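Local coordinates for ferrichrome ABC transporter substrate-binding protein (Staphylococcus pseudintermedius, PDB 5FLY) that probably binds iron-loaded ferrichrome-type siderophores as the substrate-binding component of an ABC import system for iron, at residues D144-K149 and A185-Q189; V252-Y257 and I268-L272. All coordinates share one frame; numbering follows the deposited sequence.

Contact 1: residues D144-K149 and A185-Q189; sequences DSKDIK and AFGLQ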
loop_
_atom_site.group_PDB
_atom_site.type_symbol
_atom_site.label_atom_id
_atom_site.label_comp_id
_atom_site.label_asym_id
_atom_site.label_seq_id
_atom_site.Cartn_x
_atom_site.Cartn_y
_atom_site.Cartn_z
ATOM N N ASP A 144 -9.684 -7.616 -15.853
ATOM C CA ASP A 144 -8.778 -6.522 -16.172
ATOM C C ASP A 144 -7.456 -7.018 -16.762
ATOM O O ASP A 144 -6.947 -6.438 -17.726
ATOM C CB ASP A 144 -8.468 -5.690 -14.929
ATOM C CG ASP A 144 -9.696 -5.050 -14.312
ATOM O OD1 ASP A 144 -10.731 -4.886 -14.999
ATOM O OD2 ASP A 144 -9.614 -4.695 -13.113
ATOM N N SER A 145 -6.896 -8.068 -16.161
ATOM C CA SER A 145 -5.623 -8.643 -16.578
ATOM C C SER A 145 -5.684 -9.113 -18.030
ATOM O O SER A 145 -4.762 -8.873 -18.815
ATOM C CB SER A 145 -5.236 -9.807 -15.649
ATOM O OG SER A 145 -3.972 -10.361 -15.993
ATOM N N LYS A 146 -6.781 -9.782 -18.380
ATOM C CA LYS A 146 -6.969 -10.269 -19.735
ATOM C C LYS A 146 -7.080 -9.105 -20.714
ATOM O O LYS A 146 -6.506 -9.163 -21.811
ATOM C CB LYS A 146 -8.210 -11.148 -19.823
ATOM C CG LYS A 146 -8.135 -12.406 -18.979
ATOM C CD LYS A 146 -9.470 -13.133 -18.941
ATOM C CE LYS A 146 -9.420 -14.333 -18.018
ATOM N NZ LYS A 146 -10.761 -14.950 -17.874
ATOM N N ASP A 147 -7.813 -8.062 -20.323
ATOM C CA ASP A 147 -8.012 -6.887 -21.177
ATOM C C ASP A 147 -6.685 -6.177 -21.435
ATOM O O ASP A 147 -6.391 -5.772 -22.562
ATOM C CB ASP A 147 -8.989 -5.886 -20.562
ATOM C CG ASP A 147 -10.386 -6.453 -20.356
ATOM O OD1 ASP A 147 -10.737 -7.457 -21.005
ATOM O OD2 ASP A 147 -11.140 -5.881 -19.537
ATOM N N ILE A 148 -5.904 -5.992 -20.374
ATOM C CA ILE A 148 -4.611 -5.314 -20.483
ATOM C C ILE A 148 -3.583 -6.132 -21.264
ATOM O O ILE A 148 -2.867 -5.600 -22.107
ATOM C CB ILE A 148 -4.045 -4.987 -19.077
ATOM C CG1 ILE A 148 -4.939 -3.954 -18.382
ATOM C CG2 ILE A 148 -2.617 -4.454 -19.166
ATOM C CD1 ILE A 148 -4.757 -3.911 -16.863
ATOM N N LYS A 149 -3.511 -7.431 -21.020
ATOM C CA LYS A 149 -2.516 -8.251 -21.701
ATOM C C LYS A 149 -2.866 -8.435 -23.185
ATOM O O LYS A 149 -1.980 -8.570 -24.031
ATOM C CB LYS A 149 -2.373 -9.605 -20.997
ATOM C CG LYS A 149 -1.599 -9.496 -19.682
ATOM C CD LYS A 149 -1.404 -10.823 -18.971
ATOM C CE LYS A 149 -0.593 -10.635 -17.706
ATOM N NZ LYS A 149 -0.343 -11.917 -17.003
ATOM N N ALA A 185 -2.507 -8.526 -8.864
ATOM C CA ALA A 185 -3.879 -8.551 -9.391
ATOM C C ALA A 185 -3.907 -8.659 -10.926
ATOM O O ALA A 185 -4.687 -9.448 -11.470
ATOM C CB ALA A 185 -4.651 -7.321 -8.937
ATOM N N PHE A 186 -3.086 -7.863 -11.618
ATOM C CA PHE A 186 -3.057 -7.884 -13.087
ATOM C C PHE A 186 -2.036 -8.895 -13.628
ATOM O O PHE A 186 -2.060 -9.226 -14.820
ATOM C CB PHE A 186 -2.710 -6.511 -13.689
ATOM C CG PHE A 186 -3.754 -5.430 -13.497
ATOM C CD1 PHE A 186 -5.038 -5.712 -13.070
ATOM C CD2 PHE A 186 -3.417 -4.099 -13.763
ATOM C CE1 PHE A 186 -5.972 -4.672 -12.905
ATOM C CE2 PHE A 186 -4.348 -3.072 -13.610
ATOM C CZ PHE A 186 -5.619 -3.361 -13.175
ATOM N N GLY A 187 -1.111 -9.349 -12.782
ATOM C CA GLY A 187 -0.175 -10.398 -13.169
ATOM C C GLY A 187 0.856 -9.998 -14.205
ATOM O O GLY A 187 1.348 -10.834 -14.973
ATOM N N LEU A 188 1.191 -8.715 -14.237
ATOM C CA LEU A 188 2.234 -8.222 -15.130
ATOM C C LEU A 188 3.616 -8.582 -14.580
ATOM O O LEU A 188 3.795 -8.745 -13.378
ATOM C CB LEU A 188 2.107 -6.711 -15.314
ATOM C CG LEU A 188 0.791 -6.287 -15.962
ATOM C CD1 LEU A 188 0.593 -4.803 -15.840
ATOM C CD2 LEU A 188 0.780 -6.694 -17.442
ATOM N N GLN A 189 4.596 -8.693 -15.464
ATOM C CA GLN A 189 5.911 -9.162 -15.070
ATOM C C GLN A 189 6.755 -8.064 -14.459
ATOM O O GLN A 189 6.609 -6.885 -14.776
ATOM C CB GLN A 189 6.660 -9.746 -16.267
ATOM C CG GLN A 189 5.878 -10.783 -17.063
ATOM C CD GLN A 189 5.223 -11.832 -16.192
ATOM O OE1 GLN A 189 3.993 -11.963 -16.172
ATOM N NE2 GLN A 189 6.038 -12.597 -15.474
#

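Contact 2: residues V252-Y257 and I268-L272; sequences VDSSVY and IRKDL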
loop_
_atom_site.group_PDB
_atom_site.type_symbol
_atom_site.label_atom_id
_atom_site.label_comp_id
_atom_site.label_asym_id
_atom_site.label_seq_id
_atom_site.Cartn_x
_atom_site.Cartn_y
_atom_site.Cartn_z
ATOM N N VAL A 252 1.809 8.791 -12.312
ATOM C CA VAL A 252 0.639 8.715 -11.445
ATOM C C VAL A 252 0.860 9.561 -10.183
ATOM O O VAL A 252 1.984 9.887 -9.839
ATOM C CB VAL A 252 0.322 7.261 -11.040
ATOM C CG1 VAL A 252 0.021 6.392 -12.271
ATOM C CG2 VAL A 252 1.473 6.668 -10.248
ATOM N N ASP A 253 -0.238 9.874 -9.490
ATOM C CA ASP A 253 -0.249 10.717 -8.295
ATOM C C ASP A 253 0.177 9.912 -7.076
ATOM O O ASP A 253 -0.581 9.074 -6.597
ATOM C CB ASP A 253 -1.657 11.300 -8.095
ATOM C CG ASP A 253 -1.747 12.272 -6.931
ATOM O OD1 ASP A 253 -0.940 12.203 -5.985
ATOM O OD2 ASP A 253 -2.675 13.106 -6.953
ATOM N N SER A 254 1.380 10.168 -6.563
ATOM C CA SER A 254 1.907 9.339 -5.492
ATOM C C SER A 254 1.047 9.389 -4.227
ATOM O O SER A 254 0.926 8.374 -3.553
ATOM C CB SER A 254 3.354 9.728 -5.169
ATOM O OG SER A 254 3.470 11.095 -4.882
ATOM N N SER A 255 0.424 10.529 -3.920
ATOM C CA SER A 255 -0.351 10.647 -2.680
ATOM C C SER A 255 -1.587 9.757 -2.737
ATOM O O SER A 255 -2.080 9.327 -1.700
ATOM C CB SER A 255 -0.747 12.097 -2.410
ATOM O OG SER A 255 -1.740 12.565 -3.302
ATOM N N VAL A 256 -2.080 9.496 -3.948
ATOM C CA VAL A 256 -3.194 8.578 -4.136
ATOM C C VAL A 256 -2.704 7.136 -4.072
ATOM O O VAL A 256 -3.379 6.263 -3.531
ATOM C CB VAL A 256 -3.896 8.830 -5.492
ATOM C CG1 VAL A 256 -4.849 7.685 -5.855
ATOM C CG2 VAL A 256 -4.651 10.145 -5.449
ATOM N N TYR A 257 -1.520 6.894 -4.626
ATOM C CA TYR A 257 -1.025 5.532 -4.870
ATOM C C TYR A 257 -0.219 4.885 -3.734
ATOM O O TYR A 257 0.121 3.707 -3.826
ATOM C CB TYR A 257 -0.163 5.539 -6.137
ATOM C CG TYR A 257 -0.934 5.327 -7.415
ATOM C CD1 TYR A 257 -1.795 6.302 -7.913
ATOM C CD2 TYR A 257 -0.810 4.145 -8.123
ATOM C CE1 TYR A 257 -2.505 6.098 -9.077
ATOM C CE2 TYR A 257 -1.519 3.930 -9.284
ATOM C CZ TYR A 257 -2.364 4.920 -9.755
ATOM O OH TYR A 257 -3.066 4.722 -10.913
ATOM N N ILE A 268 -6.890 2.909 -7.683
ATOM C CA ILE A 268 -5.689 2.699 -8.490
ATOM C C ILE A 268 -5.927 1.615 -9.553
ATOM O O ILE A 268 -5.330 1.662 -10.621
ATOM C CB ILE A 268 -4.449 2.331 -7.634
ATOM C CG1 ILE A 268 -4.658 1.046 -6.841
ATOM C CG2 ILE A 268 -4.087 3.477 -6.705
ATOM C CD1 ILE A 268 -3.362 0.470 -6.264
ATOM N N ARG A 269 -6.804 0.657 -9.268
ATOM C CA ARG A 269 -7.148 -0.364 -10.248
ATOM C C ARG A 269 -7.743 0.340 -11.449
ATOM O O ARG A 269 -7.355 0.099 -12.588
ATOM C CB ARG A 269 -8.147 -1.380 -9.692
ATOM C CG ARG A 269 -8.523 -2.479 -10.667
ATOM C CD ARG A 269 -9.834 -3.187 -10.289
ATOM N NE ARG A 269 -10.964 -2.261 -10.234
ATOM C CZ ARG A 269 -11.626 -1.807 -11.296
ATOM N NH1 ARG A 269 -11.297 -2.198 -12.513
ATOM N NH2 ARG A 269 -12.620 -0.945 -11.135
ATOM N N LYS A 270 -8.681 1.233 -11.172
ATOM C CA LYS A 270 -9.401 1.927 -12.233
ATOM C C LYS A 270 -8.469 2.805 -13.047
ATOM O O LYS A 270 -8.500 2.794 -14.292
ATOM C CB LYS A 270 -10.532 2.767 -11.636
ATOM C CG LYS A 270 -11.583 3.210 -12.625
ATOM C CD LYS A 270 -12.667 4.038 -11.949
ATOM C CE LYS A 270 -13.492 3.230 -10.955
ATOM N NZ LYS A 270 -14.556 4.069 -10.323
ATOM N N ASP A 271 -7.633 3.560 -12.345
ATOM C CA ASP A 271 -6.743 4.519 -12.994
ATOM C C ASP A 271 -5.691 3.788 -13.819
ATOM O O ASP A 271 -5.414 4.170 -14.947
ATOM C CB ASP A 271 -6.070 5.418 -11.964
ATOM C CG ASP A 271 -5.229 6.514 -12.604
ATOM O OD1 ASP A 271 -5.778 7.271 -13.435
ATOM O OD2 ASP A 271 -4.022 6.612 -12.298
ATOM N N LEU A 272 -5.106 2.736 -13.254
ATOM C CA LEU A 272 -4.060 1.999 -13.948
ATOM C C LEU A 272 -4.612 1.317 -15.180
ATOM O O LEU A 272 -3.985 1.325 -16.229
ATOM C CB LEU A 272 -3.409 0.961 -13.037
ATOM C CG LEU A 272 -2.463 1.529 -11.993
ATOM C CD1 LEU A 272 -2.062 0.416 -11.044
ATOM C CD2 LEU A 272 -1.250 2.167 -12.665
HETATM O O HOH W 1 -2.812 9.179 -11.011
#

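Contact 1: residues D144-K149 and A185-Q189
Phe186 lies against helix 127-152 with its ring and its carbonyl both in use. CD1 of Ile148 comes down over one face of the ring, a CH-pi contact in which the methyl carbon is 3.6 Å from the centroid of the Phe186 ring and displaced toward the CD2-CE2 side. One helical turn earlier, CB of Asp144 meets the ring obliquely, 3.4 Å from CE1 of Phe186, with the carboxylate plane nearly perpendicular to the ring. Two side chains of the helix then grip consecutive carbonyls. Ser145, whose OG is anti to its own backbone N (chi1 -178°), reaches across to donate a 2.5 Å bond from OG to Phe186 O. Lys149 runs out fully extended beyond CG and brings NZ within 2.9 Å of Gly187 O, a second hydrogen bond. Both donors sit well above the respective carbonyl planes, so neither bond follows a lone pair. Gly187 takes a positive phi (69°) as the chain leaves helix 179-185. Behind the first shell, Asp144 is held by salt bridges to Lys273 and Arg269 of helix 262-278, and that helix also packs on Phe186 through Arg269. Ser145 and Lys149 thus bind the carbonyls of the turn just after helix 179-185 to helix 127-152, the long helix that joins the two lobes in class III solute-binding proteins.

Contact 2: residues V252-Y257 and I268-L272
Two torsions set the meeting of Tyr257 and Asp271: chi1 of -88° carries the tyrosine ring toward helix 262-278, while the Asp271 carboxylate is turned away from its own amide nitrogen (chi1 -175°) and so reaches the phenol. OH of Tyr257 donates over 2.5 Å to OD2 of Asp271, which accepts on its anti lone pair, away from the other oxygen, with ring and carboxylate planes steeply inclined to each other. The ring itself is sandwiched. CG2 of Ile268 sits almost exactly over its centre, 3.5 Å from the centroid of the Tyr257 ring, and CB of Val252 backs the opposite face nearer the rim. Leu272 closes the edge, its CG 3.7 Å from CE2 of Tyr257 and in the ring plane. OD2 of Asp271 also accepts from a water that in turn accepts from the backbone N of Asp253, and it receives a further bond from Gln275. Asp253 starts the short helix 254-257 as its N-cap, OD1 taking both N and OG of Ser255 from the same face of its plane. The tyrosine thus pins this helix, which follows edge strand 249-253 directly, to helix 262-278; strand 218-223 supports Val252 and Leu272, helix 179-185 packs on Ile268 and Leu272, and helix 57-62 lies against Val256.

Overall arrangement
Helix 262-278 supplies one side of contact 2 and packs against contact 1. The two are linked through Arg269, and the ring of Phe186 in contact 1 also packs on Leu272 of contact 2. Contact 2 is buried, nearer the centre of the chain, and joins strand 249-253 and the short helix after it to helix 262-278 through an enclosed aromatic ring with one direct side-chain hydrogen bond. Contact 1 lies farther out and is partly buried: its polar bonds run from side chains to backbone carbonyls. In contact 2 the side chain of Tyr257 lies about 9 Å from the bound polyether.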